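Local coordinates for CREG-like beta-barrel domain-containing protein (Agrobacterium tumefaciens, PDB 3DNH) that is of unknown function but, as a CREG-like beta-barrel protein related to the pyridoxamine 5'-phosphate oxidases, may bind a flavin, at residues A[28-33]-A[167-173]. Residues are numbered along the deposited sequence; the frame is centred on the assembly and turned at random.
Sequences AVRVAR and ITPADLR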
loop_
_atom_site.group_PDB
_atom_site.type_symbol
_atom_site.label_atom_id
_atom_site.label_comp_id
_atom_site.label_asym_id
_atom_site.label_seq_id
_atom_site.Cartn_x
_atom_site.Cartn_y
_atom_site.Cartn_z
ATOM N N ALA A 28 8.857 -10.418 -16.823
ATOM C CA ALA A 28 8.867 -10.400 -15.384
ATOM C C ALA A 28 9.956 -9.502 -14.810
ATOM O O ALA A 28 9.653 -8.653 -13.986
ATOM C CB ALA A 28 8.981 -11.809 -14.841
ATOM N N VAL A 29 11.197 -9.679 -15.268
ATOM C CA VAL A 29 12.366 -8.995 -14.694
ATOM C C VAL A 29 12.284 -7.480 -14.941
ATOM O O VAL A 29 12.455 -6.677 -14.027
ATOM C CB VAL A 29 13.703 -9.597 -15.219
ATOM C CG1 VAL A 29 14.883 -8.693 -14.909
ATOM C CG2 VAL A 29 13.917 -10.983 -14.619
ATOM N N ARG A 30 11.959 -7.114 -16.164
ATOM C CA ARG A 30 11.848 -5.716 -16.552
ATOM C C ARG A 30 10.673 -5.004 -15.857
ATOM O O ARG A 30 10.858 -3.945 -15.245
ATOM C CB ARG A 30 11.790 -5.615 -18.090
ATOM C CG ARG A 30 11.339 -4.266 -18.592
ATOM C CD ARG A 30 12.168 -3.063 -18.063
ATOM N NE ARG A 30 12.357 -2.160 -19.197
ATOM C CZ ARG A 30 11.502 -1.218 -19.580
ATOM N NH1 ARG A 30 10.404 -0.966 -18.878
ATOM N NH2 ARG A 30 11.782 -0.500 -20.641
ATOM N N VAL A 31 9.484 -5.601 -15.885
ATOM C CA VAL A 31 8.348 -5.050 -15.130
ATOM C C VAL A 31 8.689 -4.901 -13.638
ATOM O O VAL A 31 8.368 -3.884 -13.001
ATOM C CB VAL A 31 7.062 -5.932 -15.303
ATOM C CG1 VAL A 31 5.988 -5.523 -14.318
ATOM C CG2 VAL A 31 6.523 -5.838 -16.716
ATOM N N ALA A 32 9.340 -5.925 -13.074
ATOM C CA ALA A 32 9.810 -5.887 -11.692
ATOM C C ALA A 32 10.781 -4.747 -11.384
ATOM O O ALA A 32 10.619 -4.067 -10.385
ATOM C CB ALA A 32 10.454 -7.248 -11.304
ATOM N N ARG A 33 11.782 -4.552 -12.234
ATOM C CA ARG A 33 12.797 -3.524 -12.024
ATOM C C ARG A 33 12.181 -2.142 -12.172
ATOM O O ARG A 33 12.595 -1.199 -11.505
ATOM C CB ARG A 33 14.006 -3.736 -12.953
ATOM C CG ARG A 33 14.938 -4.824 -12.411
ATOM C CD ARG A 33 16.180 -5.026 -13.284
ATOM N NE ARG A 33 17.163 -3.977 -13.007
ATOM C CZ ARG A 33 18.118 -3.651 -13.853
ATOM N NH1 ARG A 33 18.212 -4.330 -14.983
ATOM N NH2 ARG A 33 18.986 -2.677 -13.556
ATOM N N ILE A 167 11.786 -15.080 -10.908
ATOM C CA ILE A 167 12.809 -14.042 -10.717
ATOM C C ILE A 167 13.591 -14.206 -9.414
ATOM O O ILE A 167 13.036 -14.559 -8.375
ATOM C CB ILE A 167 12.156 -12.632 -10.648
ATOM C CG1 ILE A 167 11.277 -12.363 -11.857
ATOM C CG2 ILE A 167 13.220 -11.516 -10.467
ATOM C CD1 ILE A 167 10.492 -11.072 -11.699
ATOM N N THR A 168 14.875 -13.884 -9.489
ATOM C CA THR A 168 15.815 -13.955 -8.384
ATOM C C THR A 168 16.205 -12.550 -7.878
ATOM O O THR A 168 16.135 -11.587 -8.646
ATOM C CB THR A 168 17.094 -14.650 -8.890
ATOM O OG1 THR A 168 18.046 -14.767 -7.827
ATOM C CG2 THR A 168 17.723 -13.850 -10.011
ATOM N N PRO A 169 16.641 -12.436 -6.600
ATOM C CA PRO A 169 17.215 -11.196 -6.088
ATOM C C PRO A 169 18.270 -10.558 -7.005
ATOM O O PRO A 169 18.250 -9.342 -7.199
ATOM C CB PRO A 169 17.819 -11.635 -4.754
ATOM C CG PRO A 169 16.855 -12.665 -4.278
ATOM C CD PRO A 169 16.570 -13.462 -5.534
ATOM N N ALA A 170 19.162 -11.377 -7.575
ATOM C CA ALA A 170 20.191 -10.919 -8.514
ATOM C C ALA A 170 19.607 -10.248 -9.745
ATOM O O ALA A 170 20.209 -9.316 -10.281
ATOM C CB ALA A 170 21.097 -12.107 -8.955
ATOM N N ASP A 171 18.449 -10.741 -10.201
ATOM C CA ASP A 171 17.776 -10.189 -11.384
ATOM C C ASP A 171 17.361 -8.742 -11.157
ATOM O O ASP A 171 17.268 -7.959 -12.087
ATOM C CB ASP A 171 16.508 -10.974 -11.723
ATOM C CG ASP A 171 16.778 -12.250 -12.498
ATOM O OD1 ASP A 171 17.867 -12.417 -13.101
ATOM O OD2 ASP A 171 15.874 -13.108 -12.483
ATOM N N LEU A 172 17.074 -8.397 -9.911
ATOM C CA LEU A 172 16.619 -7.055 -9.630
ATOM C C LEU A 172 17.754 -6.066 -9.462
ATOM O O LEU A 172 17.545 -4.857 -9.649
ATOM C CB LEU A 172 15.726 -7.013 -8.391
ATOM C CG LEU A 172 14.472 -7.858 -8.401
ATOM C CD1 LEU A 172 13.635 -7.374 -7.220
ATOM C CD2 LEU A 172 13.718 -7.692 -9.700
ATOM N N ARG A 173 18.929 -6.541 -9.063
ATOM C CA ARG A 173 20.046 -5.632 -8.777
ATOM C C ARG A 173 20.660 -5.010 -9.995
ATOM O O ARG A 173 20.722 -5.646 -11.042
ATOM C CB ARG A 173 21.159 -6.338 -8.019
ATOM C CG ARG A 173 21.093 -6.092 -6.510
ATOM C CD ARG A 173 22.387 -6.602 -5.852
ATOM N NE ARG A 173 22.913 -7.796 -6.524
ATOM C CZ ARG A 173 22.551 -9.052 -6.258
ATOM N NH1 ARG A 173 21.648 -9.327 -5.309
ATOM N NH2 ARG A 173 23.103 -10.046 -6.952
HETATM O O HOH W 1 17.803 -2.439 -10.415
#
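A28, at the first turn of helix 28-38, receives the end of I167: CD1 lies 3.6 Å from A28 CB and also brushes the helix backbone, 3.4 Å from A28 O. The extended end of I167 carries that methyl in between A28 and A32. One residue on, V29 sets its CG2 against the carboxylate of D171, 3.6 Å from OD2, the two side chains crossing at about a right angle. That carboxylate is turned back on its own segment, where OD2 accepts a nearly straight hydrogen bond from T168 N (172°), which arrives tilted 47° out of the carboxylate plane and links T168, just before the short helical turn at about 169-172, to D171 within it. A turn along from A28, A32 CB touches both I167 CD1 and L172 CD2, 3.7 Å from the latter. A28 and I167 also touch I156, L172 touches V154 and L109, and A32 touches L107, so the contact packs on barrel strands 144-157 and 106-115. R33 then runs past the carbonyls that end the second segment, CD 3.3 Å from D171 O, and bends at chi3 (79°). Water 1, at the guanidinium edge and in its plane, accepts from R33 NE at 3.1 Å; its approach to L172 O is suspiciously close, so that leg is doubtful. Past the bend, NH2 forms a salt bridge with D222 and a hydrogen bond with T174, while R173 O lies over one guanidinium face, offset toward the rim. Methyl packing thus joins the two helical pieces at one end, and at the other an arginine whose water link to the L172 carbonyl is less certain; the carbonyls around R33 probably favour its positive charge, which the D222 salt bridge would be expected to offset.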